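Alternansucrase (Leuconostoc mesenteroides, PDB 6HVG) is a large multidomain member of glycoside hydrolase family 70, combining a TIM-barrel core with choline-binding-type repeats. Local coordinates at residues Asn274-Phe279 against Gln298-Asn303; Phe1112-Asp1117 against Val1201-Lys1206. One frame throughout, in Å; residues are numbered along the deposited sequence.

Contact 1 of 2, residues Asn274-Phe279 against Gln298-Asn303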
loop_
_atom_site.group_PDB
_atom_site.type_symbol
_atom_site.label_atom_id
_atom_site.label_comp_id
_atom_site.label_asym_id
_atom_site.label_seq_id
_atom_site.Cartn_x
_atom_site.Cartn_y
_atom_site.Cartn_z
ATOM N N ASN A 274 -48.278 0.797 -35.708
ATOM C CA ASN A 274 -49.427 0.887 -34.827
ATOM C C ASN A 274 -48.944 0.960 -33.372
ATOM O O ASN A 274 -49.480 1.704 -32.554
ATOM C CB ASN A 274 -50.314 -0.337 -35.039
ATOM C CG ASN A 274 -51.622 -0.246 -34.287
ATOM O OD1 ASN A 274 -51.648 0.144 -33.128
ATOM N ND2 ASN A 274 -52.716 -0.615 -34.942
ATOM N N LYS A 275 -47.846 0.265 -33.106
ATOM C CA LYS A 275 -47.406 -0.094 -31.763
ATOM C C LYS A 275 -46.726 1.066 -31.020
ATOM O O LYS A 275 -46.450 2.149 -31.570
ATOM C CB LYS A 275 -46.417 -1.279 -31.870
ATOM C CG LYS A 275 -46.788 -2.242 -33.003
ATOM C CD LYS A 275 -46.305 -3.662 -32.836
ATOM C CE LYS A 275 -46.717 -4.502 -34.045
ATOM N NZ LYS A 275 -46.506 -5.956 -33.791
ATOM N N ARG A 276 -46.459 0.796 -29.750
ATOM C CA ARG A 276 -45.773 1.716 -28.840
ATOM C C ARG A 276 -44.621 1.021 -28.118
ATOM O O ARG A 276 -44.869 0.108 -27.362
ATOM C CB ARG A 276 -46.785 2.199 -27.809
ATOM C CG ARG A 276 -46.249 3.204 -26.795
ATOM C CD ARG A 276 -47.407 3.910 -26.117
ATOM N NE ARG A 276 -46.965 4.910 -25.150
ATOM C CZ ARG A 276 -46.563 6.137 -25.453
ATOM N NH1 ARG A 276 -46.517 6.553 -26.715
ATOM N NH2 ARG A 276 -46.197 6.955 -24.478
ATOM N N ILE A 277 -43.378 1.426 -28.373
ATOM C CA ILE A 277 -42.223 0.713 -27.853
ATOM C C ILE A 277 -41.353 1.593 -26.973
ATOM O O ILE A 277 -41.066 2.729 -27.325
ATOM C CB ILE A 277 -41.313 0.266 -29.018
ATOM C CG1 ILE A 277 -42.075 -0.600 -30.018
ATOM C CG2 ILE A 277 -40.089 -0.505 -28.521
ATOM C CD1 ILE A 277 -41.410 -0.712 -31.375
ATOM N N TYR A 278 -40.866 1.047 -25.875
ATOM C CA TYR A 278 -39.970 1.791 -25.021
ATOM C C TYR A 278 -38.558 1.432 -25.427
ATOM O O TYR A 278 -38.262 0.267 -25.731
ATOM C CB TYR A 278 -40.196 1.452 -23.556
ATOM C CG TYR A 278 -39.477 2.380 -22.617
ATOM C CD1 TYR A 278 -38.177 2.115 -22.162
ATOM C CD2 TYR A 278 -40.093 3.535 -22.190
ATOM C CE1 TYR A 278 -37.535 2.991 -21.290
ATOM C CE2 TYR A 278 -39.461 4.418 -21.329
ATOM C CZ TYR A 278 -38.196 4.135 -20.874
ATOM O OH TYR A 278 -37.596 5.004 -20.017
ATOM N N PHE A 279 -37.687 2.434 -25.432
ATOM C CA PHE A 279 -36.293 2.224 -25.769
ATOM C C PHE A 279 -35.415 2.583 -24.599
ATOM O O PHE A 279 -35.637 3.605 -23.949
ATOM C CB PHE A 279 -35.916 3.053 -26.986
ATOM C CG PHE A 279 -36.665 2.662 -28.218
ATOM C CD1 PHE A 279 -36.163 1.685 -29.042
ATOM C CD2 PHE A 279 -37.887 3.246 -28.533
ATOM C CE1 PHE A 279 -36.853 1.292 -30.164
ATOM C CE2 PHE A 279 -38.587 2.863 -29.665
ATOM C CZ PHE A 279 -38.069 1.874 -30.480
ATOM N N GLN A 298 -49.863 -0.008 -16.750
ATOM C CA GLN A 298 -50.059 -0.882 -17.913
ATOM C C GLN A 298 -48.693 -1.399 -18.260
ATOM O O GLN A 298 -47.684 -0.762 -17.948
ATOM C CB GLN A 298 -50.594 -0.131 -19.130
ATOM C CG GLN A 298 -52.110 -0.082 -19.281
ATOM C CD GLN A 298 -52.586 0.862 -20.380
ATOM O OE1 GLN A 298 -53.621 1.517 -20.238
ATOM N NE2 GLN A 298 -51.833 0.936 -21.480
ATOM N N GLY A 299 -48.656 -2.534 -18.952
ATOM C CA GLY A 299 -47.392 -3.133 -19.384
ATOM C C GLY A 299 -47.291 -3.151 -20.895
ATOM O O GLY A 299 -48.257 -3.436 -21.605
ATOM N N ARG A 300 -46.094 -2.849 -21.374
ATOM C CA ARG A 300 -45.787 -2.826 -22.783
ATOM C C ARG A 300 -44.613 -3.753 -23.012
ATOM O O ARG A 300 -43.614 -3.664 -22.294
ATOM C CB ARG A 300 -45.385 -1.398 -23.166
ATOM C CG ARG A 300 -45.504 -1.070 -24.650
ATOM C CD ARG A 300 -46.936 -0.987 -25.119
ATOM N NE ARG A 300 -47.726 0.001 -24.404
ATOM C CZ ARG A 300 -48.931 0.413 -24.793
ATOM N NH1 ARG A 300 -49.571 1.318 -24.061
ATOM N NH2 ARG A 300 -49.501 -0.072 -25.900
ATOM N N ASP A 301 -44.721 -4.641 -24.005
ATOM C CA ASP A 301 -43.639 -5.598 -24.254
ATOM C C ASP A 301 -42.540 -5.019 -25.176
ATOM O O ASP A 301 -42.523 -3.814 -25.473
ATOM C CB ASP A 301 -44.170 -6.973 -24.727
ATOM C CG ASP A 301 -44.682 -6.973 -26.144
ATOM O OD1 ASP A 301 -44.098 -6.276 -26.998
ATOM O OD2 ASP A 301 -45.652 -7.726 -26.416
ATOM N N ALA A 302 -41.598 -5.870 -25.574
ATOM C CA ALA A 302 -40.466 -5.459 -26.405
ATOM C C ALA A 302 -40.909 -5.097 -27.841
ATOM O O ALA A 302 -40.277 -4.271 -28.509
ATOM C CB ALA A 302 -39.403 -6.554 -26.436
ATOM N N ASN A 303 -41.981 -5.714 -28.306
ATOM C CA ASN A 303 -42.525 -5.426 -29.644
ATOM C C ASN A 303 -43.432 -4.188 -29.727
ATOM O O ASN A 303 -43.873 -3.808 -30.819
ATOM C CB ASN A 303 -43.302 -6.645 -30.162
ATOM C CG ASN A 303 -42.410 -7.850 -30.410
ATOM O OD1 ASN A 303 -41.198 -7.727 -30.586
ATOM N ND2 ASN A 303 -43.016 -9.028 -30.430
#
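Arg300 lays the aliphatic part of its side chain across the backbone carbonyl of Arg276, one of two patches of van der Waals packing here. Its CG lies 3.0 Å from Arg276 O, with CD also beside that oxygen. Bends at chi2 (70°) and chi3 (58°) then carry CD and NE past the carbonyl towards Arg276 CB. The second patch lies at the turn after strand 296-300, where the carbonyl of Asn303 meets apolar carbons: Lys275 CD lies 3.2 Å from Asn303 O, and Ile277 CG1 is 3.8 Å from the same oxygen. The other branch of Ile277 works separately, CG2 touching Ala302 O at 3.8 Å while also sitting over one face of the Phe279 ring, towards its rim.

The charged ends are a different matter. Arg276 and Arg300 cross at about a right angle, their guanidinium planes 79° apart, so the two groups do not stack. Instead Arg276 CD sits 3.9 Å above the plane of the Arg300 guanidinium, towards its rim. Arg276 NE and Arg300 NH1 are 4.6 Å apart, and Glu291 OE2 forms salt bridges with both nitrogens, which probably offsets the repulsion. Asp271 adds a salt bridge to Arg276 NH1.

The turn and the backbone add bonds of their own. Asn303 N donates a weak bond to Asp301 OD1 (2.6 Å) within the turn, and Arg276 pairs through its backbone with Gly304. Strands 277-279 and 296-300 both flank strand 286-293 in a four-stranded antiparallel sheet, so these side chains and the following turn bridge two strands that are not neighbours, within the succession of short beta-hairpins characteristic of choline-binding-type repeats.

Contact 2 of 2, residues Phe1112-Asp1117 against Val1201-Lys1206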
loop_
_atom_site.group_PDB
_atom_site.type_symbol
_atom_site.label_atom_id
_atom_site.label_comp_id
_atom_site.label_asym_id
_atom_site.label_seq_id
_atom_site.Cartn_x
_atom_site.Cartn_y
_atom_site.Cartn_z
ATOM N N PHE A 1112 15.223 -9.199 4.712
ATOM C CA PHE A 1112 16.286 -10.127 4.991
ATOM C C PHE A 1112 15.798 -11.387 5.685
ATOM O O PHE A 1112 14.796 -11.381 6.371
ATOM C CB PHE A 1112 17.343 -9.459 5.878
ATOM C CG PHE A 1112 16.770 -8.664 7.018
ATOM C CD1 PHE A 1112 16.436 -9.288 8.210
ATOM C CD2 PHE A 1112 16.585 -7.294 6.893
ATOM C CE1 PHE A 1112 15.895 -8.572 9.249
ATOM C CE2 PHE A 1112 16.053 -6.557 7.935
ATOM C CZ PHE A 1112 15.707 -7.203 9.120
ATOM N N THR A 1113 16.548 -12.469 5.496
ATOM C CA THR A 1113 16.319 -13.744 6.172
ATOM C C THR A 1113 17.129 -13.864 7.466
ATOM O O THR A 1113 16.624 -14.358 8.461
ATOM C CB THR A 1113 16.744 -14.912 5.261
ATOM O OG1 THR A 1113 18.039 -14.616 4.700
ATOM C CG2 THR A 1113 15.704 -15.115 4.147
ATOM N N ASP A 1114 18.372 -13.397 7.432
ATOM C CA ASP A 1114 19.315 -13.518 8.543
ATOM C C ASP A 1114 19.747 -12.133 9.008
ATOM O O ASP A 1114 20.381 -11.378 8.266
ATOM C CB ASP A 1114 20.527 -14.312 8.076
ATOM C CG ASP A 1114 21.405 -14.795 9.214
ATOM O OD1 ASP A 1114 21.292 -14.276 10.346
ATOM O OD2 ASP A 1114 22.186 -15.730 8.986
ATOM N N ARG A 1115 19.391 -11.782 10.237
ATOM C CA ARG A 1115 19.664 -10.421 10.727
ATOM C C ARG A 1115 21.154 -10.175 10.976
ATOM O O ARG A 1115 21.592 -9.023 10.992
ATOM C CB ARG A 1115 18.910 -10.147 12.010
ATOM C CG ARG A 1115 17.441 -10.487 11.931
ATOM C CD ARG A 1115 16.631 -9.837 13.022
ATOM N NE ARG A 1115 17.146 -10.189 14.317
ATOM C CZ ARG A 1115 16.776 -9.584 15.431
ATOM N NH1 ARG A 1115 15.869 -8.615 15.406
ATOM N NH2 ARG A 1115 17.315 -9.966 16.577
ATOM N N TYR A 1116 21.928 -11.239 11.190
ATOM C CA TYR A 1116 23.318 -11.102 11.554
ATOM C C TYR A 1116 24.295 -11.328 10.397
ATOM O O TYR A 1116 25.500 -11.113 10.569
ATOM C CB TYR A 1116 23.645 -12.065 12.676
ATOM C CG TYR A 1116 23.002 -11.718 13.989
ATOM C CD1 TYR A 1116 21.707 -12.105 14.264
ATOM C CD2 TYR A 1116 23.716 -11.051 14.977
ATOM C CE1 TYR A 1116 21.113 -11.809 15.475
ATOM C CE2 TYR A 1116 23.139 -10.755 16.197
ATOM C CZ TYR A 1116 21.832 -11.138 16.438
ATOM O OH TYR A 1116 21.259 -10.828 17.646
ATOM N N ASP A 1117 23.804 -11.775 9.240
ATOM C CA ASP A 1117 24.646 -11.960 8.055
ATOM C C ASP A 1117 24.736 -10.641 7.299
ATOM O O ASP A 1117 23.797 -10.242 6.600
ATOM C CB ASP A 1117 24.054 -13.037 7.156
ATOM C CG ASP A 1117 24.963 -13.431 6.017
ATOM O OD1 ASP A 1117 25.917 -12.709 5.733
ATOM O OD2 ASP A 1117 24.709 -14.467 5.371
ATOM N N VAL A 1201 20.621 -22.780 11.527
ATOM C CA VAL A 1201 22.020 -23.064 11.210
ATOM C C VAL A 1201 22.616 -21.868 10.434
ATOM O O VAL A 1201 23.566 -21.998 9.676
ATOM C CB VAL A 1201 22.122 -24.431 10.469
ATOM C CG1 VAL A 1201 21.565 -24.343 9.052
ATOM C CG2 VAL A 1201 23.550 -24.967 10.464
ATOM N N ASP A 1202 22.050 -20.688 10.692
ATOM C CA ASP A 1202 22.411 -19.424 10.035
ATOM C C ASP A 1202 23.174 -18.551 11.040
ATOM O O ASP A 1202 23.537 -19.044 12.109
ATOM C CB ASP A 1202 21.143 -18.731 9.500
ATOM C CG ASP A 1202 20.137 -18.346 10.606
ATOM O OD1 ASP A 1202 20.256 -18.793 11.777
ATOM O OD2 ASP A 1202 19.197 -17.586 10.280
ATOM N N TYR A 1203 23.440 -17.286 10.713
ATOM C CA TYR A 1203 24.165 -16.403 11.641
ATOM C C TYR A 1203 23.305 -15.944 12.831
ATOM O O TYR A 1203 23.836 -15.584 13.878
ATOM C CB TYR A 1203 24.823 -15.224 10.908
ATOM C CG TYR A 1203 26.017 -15.677 10.084
ATOM C CD1 TYR A 1203 25.880 -16.015 8.737
ATOM C CD2 TYR A 1203 27.271 -15.815 10.668
ATOM C CE1 TYR A 1203 26.956 -16.474 8.006
ATOM C CE2 TYR A 1203 28.357 -16.277 9.941
ATOM C CZ TYR A 1203 28.193 -16.610 8.616
ATOM O OH TYR A 1203 29.265 -17.058 7.887
ATOM N N GLN A 1204 21.982 -16.009 12.698
ATOM C CA GLN A 1204 21.077 -15.831 13.843
ATOM C C GLN A 1204 21.281 -16.916 14.900
ATOM O O GLN A 1204 21.077 -16.672 16.090
ATOM C CB GLN A 1204 19.630 -15.845 13.366
ATOM C CG GLN A 1204 18.587 -15.732 14.466
ATOM C CD GLN A 1204 18.495 -14.330 15.038
ATOM O OE1 GLN A 1204 18.222 -13.369 14.309
ATOM N NE2 GLN A 1204 18.689 -14.208 16.360
ATOM N N ALA A 1205 21.646 -18.120 14.465
ATOM C CA ALA A 1205 21.941 -19.209 15.393
ATOM C C ALA A 1205 23.303 -19.034 16.035
ATOM O O ALA A 1205 23.467 -19.297 17.220
ATOM C CB ALA A 1205 21.847 -20.548 14.681
ATOM N N LYS A 1206 24.287 -18.591 15.259
ATOM C CA LYS A 1206 25.626 -18.350 15.800
ATOM C C LYS A 1206 25.612 -17.251 16.854
ATOM O O LYS A 1206 25.990 -17.480 17.989
ATOM C CB LYS A 1206 26.609 -17.971 14.693
ATOM C CG LYS A 1206 28.051 -18.050 15.147
ATOM C CD LYS A 1206 28.979 -17.456 14.110
ATOM C CE LYS A 1206 30.428 -17.529 14.554
ATOM N NZ LYS A 1206 31.283 -17.331 13.359
#
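Asp1114 meets Tyr1203 and the N-cap residue Asp1202 at the start of helix 1203-1207, inside the glycoside hydrolase family 70 region, and the tight part of the contact is built round the Asp1114 carboxylate. CG of Asp1114 lies anti to the backbone N (chi1 -166°), on the side of the helix start. OD2 accepts from Tyr1203 N at 2.6 Å on its syn lone pair, with an N-H...O angle of 146°. OD1 accepts from Tyr1116 N of its own loop at 3.2 Å, from above the carboxylate plane, closing an Asx turn. One carboxylate thus ties the loop's fold to the helix start. Asp1202 caps the helix through OD1, which accepts from Ala1205 N at 3.1 Å. Asp1202 OD2 comes to 3.7 Å from Asp1114 OD2; the helix N-terminus probably makes this closeness of like charges easier to bear.

Beside this lies the buried amide of Gln1204. Its OE1 meets the edge of the Tyr1116 ring in plane, 3.5 Å from CE1, the ring and amide planes standing 82° apart. The same OE1 takes a weak bond from Arg1115 NE at 3.4 Å. Glu592, on helix 587-601, draws the group together: it holds Arg1115 NH2 in a salt bridge and accepts hydrogen bonds from Tyr1116 OH and Gln1204 NE2. Gln1204 NE2 also bonds to Ile1240 O, and Arg1115 NH1 to Gln593.

The looser side is where the ring of the partly exposed Tyr1203 meets Asp1117, whose OD2 is engaged in a salt bridge with Arg1089. Asp1114 OD2 lies at the edge of this ring, in plane, while Asp1117 approaches it obliquely by van der Waals contact, CB 3.8 Å from Tyr1203 CD1.

Overall arrangement
Contact 1 closes long before contact 2 opens along the chain, and the two lie on opposite sides of the molecule's centre: their own centres are 77 Å apart, and their nearest atoms about 60 Å. They share no sheet or helix. Contact 1 is at the surface of the repeat region, in an antiparallel sheet of short strands. Contact 2 is buried in the glycoside hydrolase family 70 part, where a loop and helix 1203-1207 pack beside helix 587-601; the side chain of Arg1115 is about 12 Å from the bound calcium ion. Together they sample the two architectures of this large multidomain protein, repeats and enzyme core, without touching.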